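Local coordinates for Blr6230 protein (Bradyrhizobium diazoefficiens USDA 110, PDB 5NGG), which is a subclass B3 metallo-beta-lactamase, expected to hydrolyse beta-lactam antibiotics with zinc ions in its active site, at residues S277-F280 with D281-L284; K141-D144 with L145-P148; P214-A217 with G218-D221; R126-P129 with L130-G134. All coordinates share one frame; numbering follows the deposited sequence. Where two conformers were deposited one is given.

Contact 1 (S277-F280 with D281-L284); sequences SEDF and DKQL
Helix 268-291, the long helix near the C terminus, shows in residues 277-284 how the i to i+4 spacing puts a different pairing on each side of one turn, as with Asp279 and Gln283. Gln283 NE2 donates to Asp279 OD1 over 3.2 Å, on the syn side of the carboxylate but 35° out of its plane. The donor is better aimed than the acceptor, since OD1 lies in the amide plane of Gln283. A bend in the glutamine chain (chi2 -49°) folds the amide back over the preceding turn, where Gln283 CG passes 3.3 Å from Asp279 O. Asp279 OD1 also accepts from a water at 2.7 Å, which in turn accepts from Lys282 NZ. The lysine is extended, and Lys282 NZ stays 4.5 Å from Asp279 OD1, too far for a salt bridge.

On another side of the helix the groups are apolar. Phe280 CE2 meets Leu284 CD2 at 4.1 Å, and the phenylalanine ring also packs on Tyr223 and Phe227 of helix 219-232. Asp281 reaches the same helix by a salt bridge from OD1 to Arg224. Beneath the side chains run the backbone bonds of a regular alpha helix, of which Leu284 N to Phe280 O is the shortest at 2.8 Å. Asp279 OD1 thus accepts from the Gln283 amide and from a water that also binds Lys282 NZ, which probably stabilises the negative charge without a direct ion pair, while Asp281 and the Phe280 ring fasten the helix to its neighbour.

Contact 2 (K141-D144 with L145-P148); sequences KNED and LAFP
Asn142 and Leu145 carry this contact twice over, by backbone and by side chain. Leu145 N donates to Asn142 O at 3.1 Å, coming from above the carbonyl plane, 54° out of it. One residue further on, Ala146 N makes a weak bond of 3.2 Å to Glu143 O, and the chain therefore coils through two successive tight turns. Between the side chains, the asparagine amide crosses the leucine obliquely, with Asn142 ND2 standing 3.6 Å from Leu145 CD1. A looser touch joins the outer edge of the turn, where Glu143 OE1 lies 3.8 Å from Ala146 CB.

What sets the amide in place is an Asx turn. With CG of Asn142 anti to its own nitrogen (chi1 -170°), OD1 reaches forward to accept from Asp144 N at 3.1 Å. At the other end of the amide, ND2 donates to Asp139 OD2, just before the segment. Leu145, buried, packs against Phe26 of helix 23-30, Leu104 of helix 104-107, Tyr136 and Leu207. Its side chain comes within about 7 Å of those of the zinc ligands His103 and Asp105.

A single asparagine thus uses three polar atoms, accepting at O and OD1 and donating from ND2. Held at both ends, the amide has little freedom to rotate, and it presents its nitrogen side to Leu145 while the leucine itself turns inward among apolar neighbours. Hydrogen bonding shapes the loop, and the hydrophobic residue ties it to the protein interior close to the metal centre.

Contact 3 (P214-A217 with G218-D221); sequences PTYA and GIVD
Gly218 follows Ala217 at the third position of a type II beta turn that runs from Tyr216 to Ile219. Its positive phi (88°) is the value such a turn asks for, and glycine suits it because no side chain is brought against Ala217 O. The last two residues of the turn, Gly218 and Ile219, are the N-cap and the first residue of helix 219-232. The carbonyl carbon of Gly218 lies near the Tyr216 ring, at an oblique angle to it.

Ile219 comes next, and it takes up most of the contact. Its N closes the turn with a weak bond to Tyr216 O, 3.4 Å long. Ile219 CB sits over one face of the Tyr216 ring, 3.9 Å from its centroid and only 13° off the normal, a CH-pi contact. Further out, Ile219 CG1 approaches Tyr216 CE2 at 3.6 Å, and the two side chains cross at about a right angle. The branches then diverge: Ile219 CG2 reaches Pro214 CB at 3.9 Å, whereas Ile219 CD1 meets Thr215 CB at 4.0 Å. The ring is brought under the isoleucine by a chi1 of 70°, which sets CG between the backbone nitrogen and carbonyl carbon.

Tyr216 OH is bonded to Asp222 OD2, one turn into the helix, and its ring also touches Pro175 and Pro179; Thr215 OG1 is tied to Arg209 N. The whole is a type II turn delivering the chain to a helix N terminus, here beside the zinc site: the Thr215 side chain is about 6 Å from that of His103.

Contact 4 (R126-P129 with L130-G134); sequences RDKP and LLEGG
Asp127 OD2 is gripped by Ser178 OG and Ala102 N, while Asp127 OD1 accepts from Gly180 N and touches Leu130 CD2 at 3.7 Å. These bonds fix a carboxylate about 4 Å from the side chain of the zinc ligand His101. In the backbone, Glu132 N donates to Lys128 O at 2.9 Å. Beside it Leu131 N donates to Asp127 O over 3.0 Å, and the bond is almost straight at 170°. The last of the series weakens in geometry: Gly133 N reaches Pro129 O at 3.0 Å with an N-H...O angle of 130°. Gly134 then leaves the helix with positive phi, its N bonded to Leu130 O at 2.8 Å.

Lys128 and Glu132 lie one turn apart. The lysine is fully extended, so that Lys128 CE, 3.4 Å from Glu132 OE2, is what touches the carboxylate, while Lys128 NZ is 4.5 Å from Glu132 OE2, beyond a salt bridge. OE2 has its firmer partner in Val152 N.

Helix 128-133 links strand 120-124 to the neighbouring parallel strand 154-156 in a beta-alpha-beta unit, and Arg126, in the 3-10 turn just before it, forms a salt bridge with Asp222 of helix 219-232.

From the N terminus the order is contact 4, contact 2, contact 3, contact 1; each closes only a local turn, and they follow in series without nesting or crossing. Contacts 4 and 2 lie on the connection from strand 120-124 to strand 154-156 and meet directly, with Phe147 N probably bonded to Gly134 O at 3.1 Å. Contact 3 ends the long loop after strand 193-199 and begins helix 219-232; its Tyr216 ring touches the Arg126 side chain of contact 4. Contact 1, on the late helix 268-291, packs Phe280 against Val220 of contact 3. A chain of touches thus runs from contact 2 through 4 and 3 to 1, near the zinc site.

Contact 1 (S277-F280 with D281-L284)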
ATOM      1  N   SER A 277     -14.868   6.246   5.863  1.00 12.32           N
ATOM      2  CA  SER A 277     -16.279   5.963   5.615  0.70 14.29           C
ATOM      3  C   SER A 277     -17.078   7.264   5.438  1.00 13.64           C
ATOM      4  O   SER A 277     -17.974   7.381   4.575  1.00 14.82           O
ATOM      5  CB  SER A 277     -16.832   5.130   6.771  0.70 14.76           C
ATOM      6  OG  SER A 277     -18.162   4.737   6.516  0.70 15.31           O
ATOM      7  N   GLU A 278     -16.738   8.261   6.245  1.00 13.83           N
ATOM      8  CA  GLU A 278     -17.401   9.546   6.149  1.00 15.45           C
ATOM      9  C   GLU A 278     -17.079  10.233   4.816  1.00 13.90           C
ATOM     10  O   GLU A 278     -17.959  10.764   4.150  1.00 15.39           O
ATOM     11  CB  GLU A 278     -17.032  10.404   7.353  1.00 17.80           C
ATOM     12  CG  GLU A 278     -17.662   9.854   8.639  1.00 21.18           C
ATOM     13  CD  GLU A 278     -17.102  10.426   9.930  1.00 27.08           C
ATOM     14  OE1 GLU A 278     -16.102  11.175   9.907  1.00 32.61           O
ATOM     15  OE2 GLU A 278     -17.668  10.098  10.993  1.00 30.36           O
ATOM     16  N   ASP A 279     -15.822  10.164   4.388  1.00 13.68           N
ATOM     17  CA  ASP A 279     -15.481  10.729   3.094  1.00 12.91           C
ATOM     18  C   ASP A 279     -16.134   9.929   1.957  1.00 12.58           C
ATOM     19  O   ASP A 279     -16.549  10.520   0.951  1.00 12.97           O
ATOM     20  CB  ASP A 279     -13.973  10.829   2.862  1.00 14.76           C
ATOM     21  CG  ASP A 279     -13.651  11.683   1.640  1.00 16.78           C
ATOM     22  OD1 ASP A 279     -14.018  12.888   1.619  1.00 19.69           O
ATOM     23  OD2 ASP A 279     -13.081  11.153   0.667  1.00 17.71           O
ATOM     24  N   PHE A 280     -16.213   8.604   2.104  1.00 11.88           N
ATOM     25  CA  PHE A 280     -16.865   7.770   1.106  1.00 11.45           C
ATOM     26  C   PHE A 280     -18.315   8.222   0.881  1.00 11.71           C
ATOM     27  O   PHE A 280     -18.767   8.407  -0.257  1.00 12.17           O
ATOM     28  CB  PHE A 280     -16.845   6.298   1.516  1.00 11.98           C
ATOM     29  CG  PHE A 280     -17.447   5.395   0.496  1.00 11.26           C
ATOM     30  CD1 PHE A 280     -16.680   4.915  -0.570  1.00 10.93           C
ATOM     31  CD2 PHE A 280     -18.802   5.061   0.556  1.00 12.72           C
ATOM     32  CE1 PHE A 280     -17.264   4.133  -1.547  1.00 13.27           C
ATOM     33  CE2 PHE A 280     -19.368   4.275  -0.418  1.00 13.68           C
ATOM     34  CZ  PHE A 280     -18.605   3.798  -1.463  1.00 13.55           C
ATOM     35  N   ASP A 281     -19.054   8.421   1.961  1.00 11.99           N
ATOM     36  CA  ASP A 281     -20.417   8.889   1.845  1.00 12.71           C
ATOM     37  C   ASP A 281     -20.500  10.230   1.092  1.00 13.22           C
ATOM     38  O   ASP A 281     -21.402  10.438   0.264  1.00 13.69           O
ATOM     39  CB  ASP A 281     -21.044   9.066   3.223  1.00 14.57           C
ATOM     40  CG  ASP A 281     -21.321   7.755   3.938  1.00 16.97           C
ATOM     41  OD1 ASP A 281     -21.266   6.686   3.310  1.00 20.25           O
ATOM     42  OD2 ASP A 281     -21.577   7.794   5.159  1.00 19.47           O
ATOM     43  N   LYS A 282     -19.588  11.148   1.401  1.00 13.23           N
ATOM     44  CA  LYS A 282     -19.530  12.447   0.691  1.00 13.91           C
ATOM     45  C   LYS A 282     -19.286  12.261  -0.815  1.00 11.72           C
ATOM     46  O   LYS A 282     -19.947  12.875  -1.658  1.00 12.32           O
ATOM     47  CB  LYS A 282     -18.417  13.325   1.290  1.00 20.16           C
ATOM     48  CG  LYS A 282     -18.243  14.693   0.639  1.00 21.67           C
ATOM     49  CD  LYS A 282     -17.039  15.443   1.198  1.00 23.01           C
ATOM     50  CE  LYS A 282     -16.544  16.514   0.235  0.50 23.11           C
ATOM     51  NZ  LYS A 282     -15.248  17.122   0.650  0.50 23.80           N
ATOM     52  N   GLN A 283     -18.293  11.437  -1.145  1.00 10.95           N
ATOM     53  CA  GLN A 283     -17.976  11.204  -2.557  1.00 11.02           C
ATOM     54  C   GLN A 283     -19.081  10.474  -3.298  1.00 10.93           C
ATOM     55  O   GLN A 283     -19.344  10.809  -4.457  1.00 11.21           O
ATOM     56  CB  GLN A 283     -16.675  10.434  -2.723  1.00 11.95           C
ATOM     57  CG  GLN A 283     -15.455  11.082  -2.089  1.00 14.63           C
ATOM     58  CD  GLN A 283     -15.310  12.548  -2.438  1.00 16.61           C
ATOM     59  OE1 GLN A 283     -15.483  12.945  -3.587  1.00 16.23           O
ATOM     60  NE2 GLN A 283     -14.971  13.358  -1.452  1.00 21.44           N
ATOM     61  N   LEU A 284     -19.714   9.492  -2.661  1.00 11.06           N
ATOM     62  CA  LEU A 284     -20.839   8.803  -3.300  1.00 11.52           C
ATOM     63  C   LEU A 284     -21.976   9.763  -3.619  1.00 12.11           C
ATOM     64  O   LEU A 284     -22.550   9.736  -4.713  1.00 12.56           O
ATOM     65  CB  LEU A 284     -21.328   7.653  -2.409  1.00 12.19           C
ATOM     66  CG  LEU A 284     -22.446   6.798  -2.966  1.00 13.89           C
ATOM     67  CD1 LEU A 284     -22.023   6.107  -4.246  1.00 15.02           C
ATOM     68  CD2 LEU A 284     -22.909   5.781  -1.914  1.00 15.98           C
TER
HETATM   69  O   HOH W   1     -19.887   6.806   7.208  1.00 26.96           O
HETATM   70  O   HOH W   2     -13.010  15.135   0.506  1.00 36.70           O

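Contact 2 (K141-D144 with L145-P148)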
ATOM      1  N   LYS A 141      -7.227   2.729 -21.267  1.00 16.27           N
ATOM      2  CA  LYS A 141      -6.502   3.394 -22.359  1.00 18.97           C
ATOM      3  C   LYS A 141      -5.731   4.625 -21.889  1.00 17.32           C
ATOM      4  O   LYS A 141      -5.040   5.267 -22.683  1.00 20.74           O
ATOM      5  CB  LYS A 141      -7.474   3.781 -23.478  1.00 22.63           C
ATOM      6  CG  LYS A 141      -8.245   2.573 -23.990  1.00 27.37           C
ATOM      7  CD  LYS A 141      -9.059   2.839 -25.243  1.00 31.82           C
ATOM      8  CE  LYS A 141     -10.098   3.925 -25.026  1.00 34.52           C
ATOM      9  N   ASN A 142      -5.824   4.955 -20.596  1.00 14.33           N
ATOM     10  CA  ASN A 142      -5.151   6.141 -20.071  1.00 12.97           C
ATOM     11  C   ASN A 142      -3.669   5.856 -19.823  1.00 12.16           C
ATOM     12  O   ASN A 142      -3.289   5.229 -18.819  1.00 13.04           O
ATOM     13  CB  ASN A 142      -5.842   6.604 -18.791  1.00 13.29           C
ATOM     14  CG  ASN A 142      -5.365   7.952 -18.306  1.00 14.24           C
ATOM     15  OD1 ASN A 142      -4.282   8.415 -18.671  1.00 15.74           O
ATOM     16  ND2 ASN A 142      -6.192   8.606 -17.480  1.00 14.68           N
ATOM     17  N   GLU A 143      -2.830   6.338 -20.724  1.00 12.71           N
ATOM     18  CA  GLU A 143      -1.405   6.091 -20.624  1.00 13.33           C
ATOM     19  C   GLU A 143      -0.736   6.754 -19.432  1.00 12.92           C
ATOM     20  O   GLU A 143       0.291   6.272 -18.968  1.00 13.71           O
ATOM     21  CB  GLU A 143      -0.704   6.531 -21.917  1.00 27.52           C
ATOM     22  CG  GLU A 143      -1.052   5.691 -23.141  0.60 28.84           C
ATOM     23  CD  GLU A 143      -0.404   4.312 -23.164  0.60 29.72           C
ATOM     24  OE1 GLU A 143       0.295   3.923 -22.202  0.60 30.66           O
ATOM     25  OE2 GLU A 143      -0.597   3.602 -24.172  0.60 31.09           O
ATOM     26  N   ASP A 144      -1.284   7.828 -18.893  0.60 12.49           N
ATOM     27  CA  ASP A 144      -0.613   8.430 -17.750  0.60 12.44           C
ATOM     28  C   ASP A 144      -0.892   7.674 -16.430  0.60 11.70           C
ATOM     29  O   ASP A 144      -0.313   8.015 -15.395  0.60 11.10           O
ATOM     30  CB  ASP A 144      -0.904   9.929 -17.686  0.60 13.11           C
ATOM     31  CG  ASP A 144      -0.282  10.677 -18.862  0.60 14.28           C
ATOM     32  OD1 ASP A 144       0.957  10.821 -18.904  0.60 16.28           O
ATOM     33  OD2 ASP A 144      -1.036  11.112 -19.755  0.60 14.62           O
ATOM     34  N   LEU A 145      -1.756   6.650 -16.479  1.00  9.71           N
ATOM     35  CA  LEU A 145      -1.955   5.752 -15.337  1.00 10.54           C
ATOM     36  C   LEU A 145      -1.392   4.345 -15.588  1.00  9.54           C
ATOM     37  O   LEU A 145      -1.522   3.446 -14.753  1.00 10.53           O
ATOM     38  CB  LEU A 145      -3.439   5.707 -14.978  1.00 11.54           C
ATOM     39  CG  LEU A 145      -4.100   7.048 -14.616  1.00 12.64           C
ATOM     40  CD1 LEU A 145      -5.583   6.852 -14.401  1.00 13.87           C
ATOM     41  CD2 LEU A 145      -3.455   7.657 -13.368  1.00 13.77           C
ATOM     42  N   ALA A 146      -0.727   4.163 -16.721  1.00  9.75           N
ATOM     43  CA  ALA A 146      -0.103   2.889 -17.033  1.00  9.81           C
ATOM     44  C   ALA A 146       1.203   2.702 -16.271  1.00  9.18           C
ATOM     45  O   ALA A 146       1.814   3.643 -15.772  1.00 10.72           O
ATOM     46  CB  ALA A 146       0.140   2.802 -18.531  1.00 12.42           C
ATOM     47  N   PHE A 147       1.623   1.448 -16.185  1.00  8.52           N
ATOM     48  CA  PHE A 147       2.909   1.102 -15.556  1.00  7.91           C
ATOM     49  C   PHE A 147       3.485  -0.136 -16.217  1.00  7.93           C
ATOM     50  O   PHE A 147       2.755  -0.846 -16.898  1.00  8.29           O
ATOM     51  CB  PHE A 147       2.749   0.914 -14.042  1.00  8.33           C
ATOM     52  CG  PHE A 147       1.767  -0.147 -13.650  1.00  7.51           C
ATOM     53  CD1 PHE A 147       2.162  -1.480 -13.471  1.00  7.77           C
ATOM     54  CD2 PHE A 147       0.434   0.184 -13.420  1.00  7.74           C
ATOM     55  CE1 PHE A 147       1.250  -2.441 -13.090  1.00  8.15           C
ATOM     56  CE2 PHE A 147      -0.481  -0.770 -13.021  1.00  8.92           C
ATOM     57  CZ  PHE A 147      -0.072  -2.097 -12.855  1.00  9.22           C
ATOM     58  N   PRO A 148       4.765  -0.432 -15.991  1.00  8.08           N
ATOM     59  CA  PRO A 148       5.339  -1.620 -16.665  1.00  8.05           C
ATOM     60  C   PRO A 148       4.724  -2.916 -16.144  1.00  7.81           C
ATOM     61  O   PRO A 148       4.734  -3.180 -14.953  1.00  8.22           O
ATOM     62  CB  PRO A 148       6.835  -1.515 -16.350  1.00  8.86           C
ATOM     63  CG  PRO A 148       7.066  -0.062 -16.077  1.00  9.59           C
ATOM     64  CD  PRO A 148       5.820   0.377 -15.352  1.00  9.11           C
TER

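Contact 3 (P214-A217 with G218-D221)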
ATOM      1  N   PRO A 214     -19.339   2.218 -13.007  1.00 14.37           N
ATOM      2  CA  PRO A 214     -18.388   2.051 -11.917  1.00 12.74           C
ATOM      3  C   PRO A 214     -17.056   1.457 -12.386  1.00 12.43           C
ATOM      4  O   PRO A 214     -17.004   0.686 -13.349  1.00 14.04           O
ATOM      5  CB  PRO A 214     -19.125   1.111 -10.961  1.00 14.17           C
ATOM      6  CG  PRO A 214     -20.589   1.329 -11.256  1.00 15.61           C
ATOM      7  CD  PRO A 214     -20.609   1.522 -12.735  1.00 14.94           C
ATOM      8  N   THR A 215     -15.979   1.826 -11.705  1.00 10.97           N
ATOM      9  CA  THR A 215     -14.635   1.391 -12.042  1.00 10.52           C
ATOM     10  C   THR A 215     -14.522  -0.121 -12.159  1.00 11.17           C
ATOM     11  O   THR A 215     -13.838  -0.621 -13.046  1.00 12.79           O
ATOM     12  CB  THR A 215     -13.647   1.992 -11.020  1.00 10.71           C
ATOM     13  OG1 THR A 215     -13.517   3.389 -11.282  1.00 10.89           O
ATOM     14  CG2 THR A 215     -12.291   1.327 -11.030  1.00 10.50           C
ATOM     15  N   TYR A 216     -15.217  -0.837 -11.275  1.00 11.38           N
ATOM     16  CA  TYR A 216     -15.410  -2.269 -11.449  1.00 12.31           C
ATOM     17  C   TYR A 216     -16.718  -2.654 -10.761  1.00 13.45           C
ATOM     18  O   TYR A 216     -17.223  -1.907  -9.895  1.00 13.08           O
ATOM     19  CB  TYR A 216     -14.205  -3.073 -10.932  1.00 12.25           C
ATOM     20  CG  TYR A 216     -14.017  -3.104  -9.438  1.00 12.38           C
ATOM     21  CD1 TYR A 216     -14.652  -4.065  -8.663  1.00 12.21           C
ATOM     22  CD2 TYR A 216     -13.194  -2.181  -8.794  1.00 11.71           C
ATOM     23  CE1 TYR A 216     -14.500  -4.116  -7.300  1.00 13.25           C
ATOM     24  CE2 TYR A 216     -13.033  -2.225  -7.410  1.00 12.12           C
ATOM     25  CZ  TYR A 216     -13.690  -3.203  -6.675  1.00 12.57           C
ATOM     26  OH  TYR A 216     -13.519  -3.283  -5.320  1.00 13.36           O
ATOM     27  N   ALA A 217     -17.264  -3.808 -11.139  1.00 15.61           N
ATOM     28  CA  ALA A 217     -18.550  -4.255 -10.617  1.00 17.81           C
ATOM     29  C   ALA A 217     -18.455  -4.631  -9.148  1.00 17.79           C
ATOM     30  O   ALA A 217     -17.622  -5.449  -8.766  1.00 20.15           O
ATOM     31  CB  ALA A 217     -19.072  -5.440 -11.425  1.00 22.17           C
ATOM     32  N   GLY A 218     -19.350  -4.062  -8.343  1.00 17.07           N
ATOM     33  CA  GLY A 218     -19.418  -4.333  -6.907  1.00 15.87           C
ATOM     34  C   GLY A 218     -18.532  -3.441  -6.052  1.00 13.93           C
ATOM     35  O   GLY A 218     -18.402  -3.687  -4.842  1.00 14.41           O
ATOM     36  N   ILE A 219     -17.978  -2.379  -6.653  1.00 13.28           N
ATOM     37  CA  ILE A 219     -17.042  -1.514  -5.943  1.00 11.97           C
ATOM     38  C   ILE A 219     -17.628  -0.895  -4.669  1.00 11.77           C
ATOM     39  O   ILE A 219     -16.949  -0.841  -3.643  1.00 12.36           O
ATOM     40  CB  ILE A 219     -16.441  -0.457  -6.894  1.00 10.94           C
ATOM     41  CG1 ILE A 219     -15.330   0.331  -6.208  1.00 10.57           C
ATOM     42  CG2 ILE A 219     -17.489   0.495  -7.456  1.00 11.51           C
ATOM     43  CD1 ILE A 219     -14.518   1.170  -7.178  1.00 10.15           C
ATOM     44  N   VAL A 220     -18.874  -0.409  -4.722  1.00 12.08           N
ATOM     45  CA  VAL A 220     -19.449   0.213  -3.542  1.00 12.83           C
ATOM     46  C   VAL A 220     -19.527  -0.786  -2.362  1.00 12.65           C
ATOM     47  O   VAL A 220     -19.171  -0.477  -1.236  1.00 14.64           O
ATOM     48  CB  VAL A 220     -20.809   0.875  -3.872  1.00 13.48           C
ATOM     49  CG1 VAL A 220     -21.546   1.287  -2.596  1.00 14.29           C
ATOM     50  CG2 VAL A 220     -20.622   2.072  -4.805  1.00 13.10           C
ATOM     51  N   ASP A 221     -20.072  -1.973  -2.632  1.00 13.64           N
ATOM     52  CA  ASP A 221     -20.170  -3.017  -1.624  1.00 13.81           C
ATOM     53  C   ASP A 221     -18.809  -3.371  -1.041  1.00 13.56           C
ATOM     54  O   ASP A 221     -18.693  -3.553   0.181  1.00 14.66           O
ATOM     55  CB  ASP A 221     -20.866  -4.261  -2.197  1.00 16.69           C
ATOM     56  CG  ASP A 221     -22.360  -4.082  -2.384  1.00 19.66           C
ATOM     57  OD1 ASP A 221     -23.015  -3.523  -1.491  1.00 25.78           O
ATOM     58  OD2 ASP A 221     -22.867  -4.534  -3.418  1.00 23.38           O
TER

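Contact 4 (R126-P129 with L130-G134)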
ATOM      1  N   ARG A 126      -7.578 -10.670  -7.398  1.00 11.29           N
ATOM      2  CA  ARG A 126      -8.400  -9.848  -8.297  1.00 11.29           C
ATOM      3  C   ARG A 126      -7.633  -8.662  -8.882  1.00 10.90           C
ATOM      4  O   ARG A 126      -8.103  -8.018  -9.812  1.00 12.62           O
ATOM      5  CB  ARG A 126      -9.673  -9.388  -7.614  1.00 12.87           C
ATOM      6  CG  ARG A 126     -10.602 -10.564  -7.281  1.00 16.98           C
ATOM      7  CD  ARG A 126     -12.054 -10.142  -7.213  1.00 21.36           C
ATOM      8  NE  ARG A 126     -12.253  -9.091  -6.243  1.00 22.37           N
ATOM      9  CZ  ARG A 126     -13.341  -8.338  -6.103  1.00 22.00           C
ATOM     10  NH1 ARG A 126     -13.349  -7.398  -5.181  1.00 21.89           N
ATOM     11  NH2 ARG A 126     -14.421  -8.504  -6.859  1.00 27.26           N
ATOM     12  N   ASP A 127      -6.448  -8.369  -8.341  1.00  9.66           N
ATOM     13  CA  ASP A 127      -5.548  -7.385  -8.949  1.00  9.77           C
ATOM     14  C   ASP A 127      -4.602  -7.974  -9.992  1.00  9.91           C
ATOM     15  O   ASP A 127      -3.898  -7.221 -10.685  1.00 10.64           O
ATOM     16  CB  ASP A 127      -4.752  -6.597  -7.897  1.00  9.29           C
ATOM     17  CG  ASP A 127      -5.483  -5.338  -7.378  1.00  9.38           C
ATOM     18  OD1 ASP A 127      -6.630  -5.073  -7.781  1.00 10.99           O
ATOM     19  OD2 ASP A 127      -4.892  -4.641  -6.529  1.00 10.24           O
ATOM     20  N   LYS A 128      -4.541  -9.294 -10.106  1.00 11.52           N
ATOM     21  CA  LYS A 128      -3.636  -9.921 -11.056  1.00 12.13           C
ATOM     22  C   LYS A 128      -3.812  -9.377 -12.499  1.00 12.77           C
ATOM     23  O   LYS A 128      -2.810  -9.061 -13.163  1.00 12.33           O
ATOM     24  CB  LYS A 128      -3.770 -11.441 -10.996  1.00 14.36           C
ATOM     25  CG  LYS A 128      -2.872 -12.192 -11.962  1.00 14.03           C
ATOM     26  CD  LYS A 128      -2.907 -13.697 -11.730  1.00 18.53           C
ATOM     27  CE  LYS A 128      -2.146 -14.491 -12.789  1.00 20.10           C
ATOM     28  NZ  LYS A 128      -2.328 -15.952 -12.601  0.80 27.72           N
ATOM     29  N   PRO A 129      -5.052  -9.207 -12.989  1.00 13.05           N
ATOM     30  CA  PRO A 129      -5.157  -8.691 -14.368  1.00 12.97           C
ATOM     31  C   PRO A 129      -4.607  -7.276 -14.538  1.00 11.53           C
ATOM     32  O   PRO A 129      -4.078  -6.937 -15.595  1.00 11.97           O
ATOM     33  CB  PRO A 129      -6.662  -8.718 -14.666  1.00 14.77           C
ATOM     34  CG  PRO A 129      -7.244  -9.658 -13.676  1.00 17.67           C
ATOM     35  CD  PRO A 129      -6.363  -9.644 -12.466  1.00 15.55           C
ATOM     36  N   LEU A 130      -4.735  -6.465 -13.482  1.00 10.15           N
ATOM     37  CA  LEU A 130      -4.223  -5.083 -13.490  0.70 10.34           C
ATOM     38  C   LEU A 130      -2.699  -5.074 -13.533  1.00  9.16           C
ATOM     39  O   LEU A 130      -2.076  -4.346 -14.308  1.00  9.76           O
ATOM     40  CB  LEU A 130      -4.702  -4.320 -12.251  0.70 10.65           C
ATOM     41  CG  LEU A 130      -6.126  -3.768 -12.207  0.70 11.23           C
ATOM     42  CD1 LEU A 130      -7.190  -4.834 -12.371  0.70 11.98           C
ATOM     43  CD2 LEU A 130      -6.318  -3.027 -10.886  0.70 11.45           C
ATOM     44  N   LEU A 131      -2.080  -5.877 -12.668  1.00  8.39           N
ATOM     45  CA  LEU A 131      -0.619  -5.989 -12.632  1.00  8.47           C
ATOM     46  C   LEU A 131      -0.070  -6.518 -13.950  1.00  8.77           C
ATOM     47  O   LEU A 131       0.939  -6.006 -14.451  1.00  9.30           O
ATOM     48  CB  LEU A 131      -0.196  -6.899 -11.477  1.00  8.93           C
ATOM     49  CG  LEU A 131      -0.450  -6.284 -10.097  1.00  9.10           C
ATOM     50  CD1 LEU A 131      -0.440  -7.349  -9.012  1.00 10.60           C
ATOM     51  CD2 LEU A 131       0.589  -5.231  -9.800  1.00 10.04           C
ATOM     52  N   GLU A 132      -0.713  -7.555 -14.470  1.00  9.40           N
ATOM     53  CA  GLU A 132      -0.225  -8.219 -15.670  1.00 10.37           C
ATOM     54  C   GLU A 132      -0.498  -7.414 -16.923  1.00  9.34           C
ATOM     55  O   GLU A 132       0.160  -7.630 -17.940  1.00 12.14           O
ATOM     56  CB  GLU A 132      -0.754  -9.648 -15.736  1.00 11.31           C
ATOM     57  CG  GLU A 132      -0.230 -10.475 -14.562  1.00 12.11           C
ATOM     58  CD  GLU A 132      -0.216 -11.974 -14.736  1.00 14.17           C
ATOM     59  OE1 GLU A 132      -0.866 -12.495 -15.660  1.00 18.65           O
ATOM     60  OE2 GLU A 132       0.424 -12.616 -13.882  1.00 16.20           O
ATOM     61  N   GLY A 133      -1.444  -6.485 -16.876  1.00  9.71           N
ATOM     62  CA  GLY A 133      -1.732  -5.609 -18.009  1.00 10.98           C
ATOM     63  C   GLY A 133      -1.092  -4.234 -17.921  1.00 10.58           C
ATOM     64  O   GLY A 133      -0.945  -3.569 -18.929  1.00 12.97           O
ATOM     65  N   GLY A 134      -0.749  -3.789 -16.717  1.00  9.36           N
ATOM     66  CA  GLY A 134      -0.152  -2.462 -16.531  1.00  9.68           C
ATOM     67  C   GLY A 134      -1.100  -1.301 -16.801  1.00  9.61           C
ATOM     68  O   GLY A 134      -0.672  -0.278 -17.346  1.00 11.76           O
TER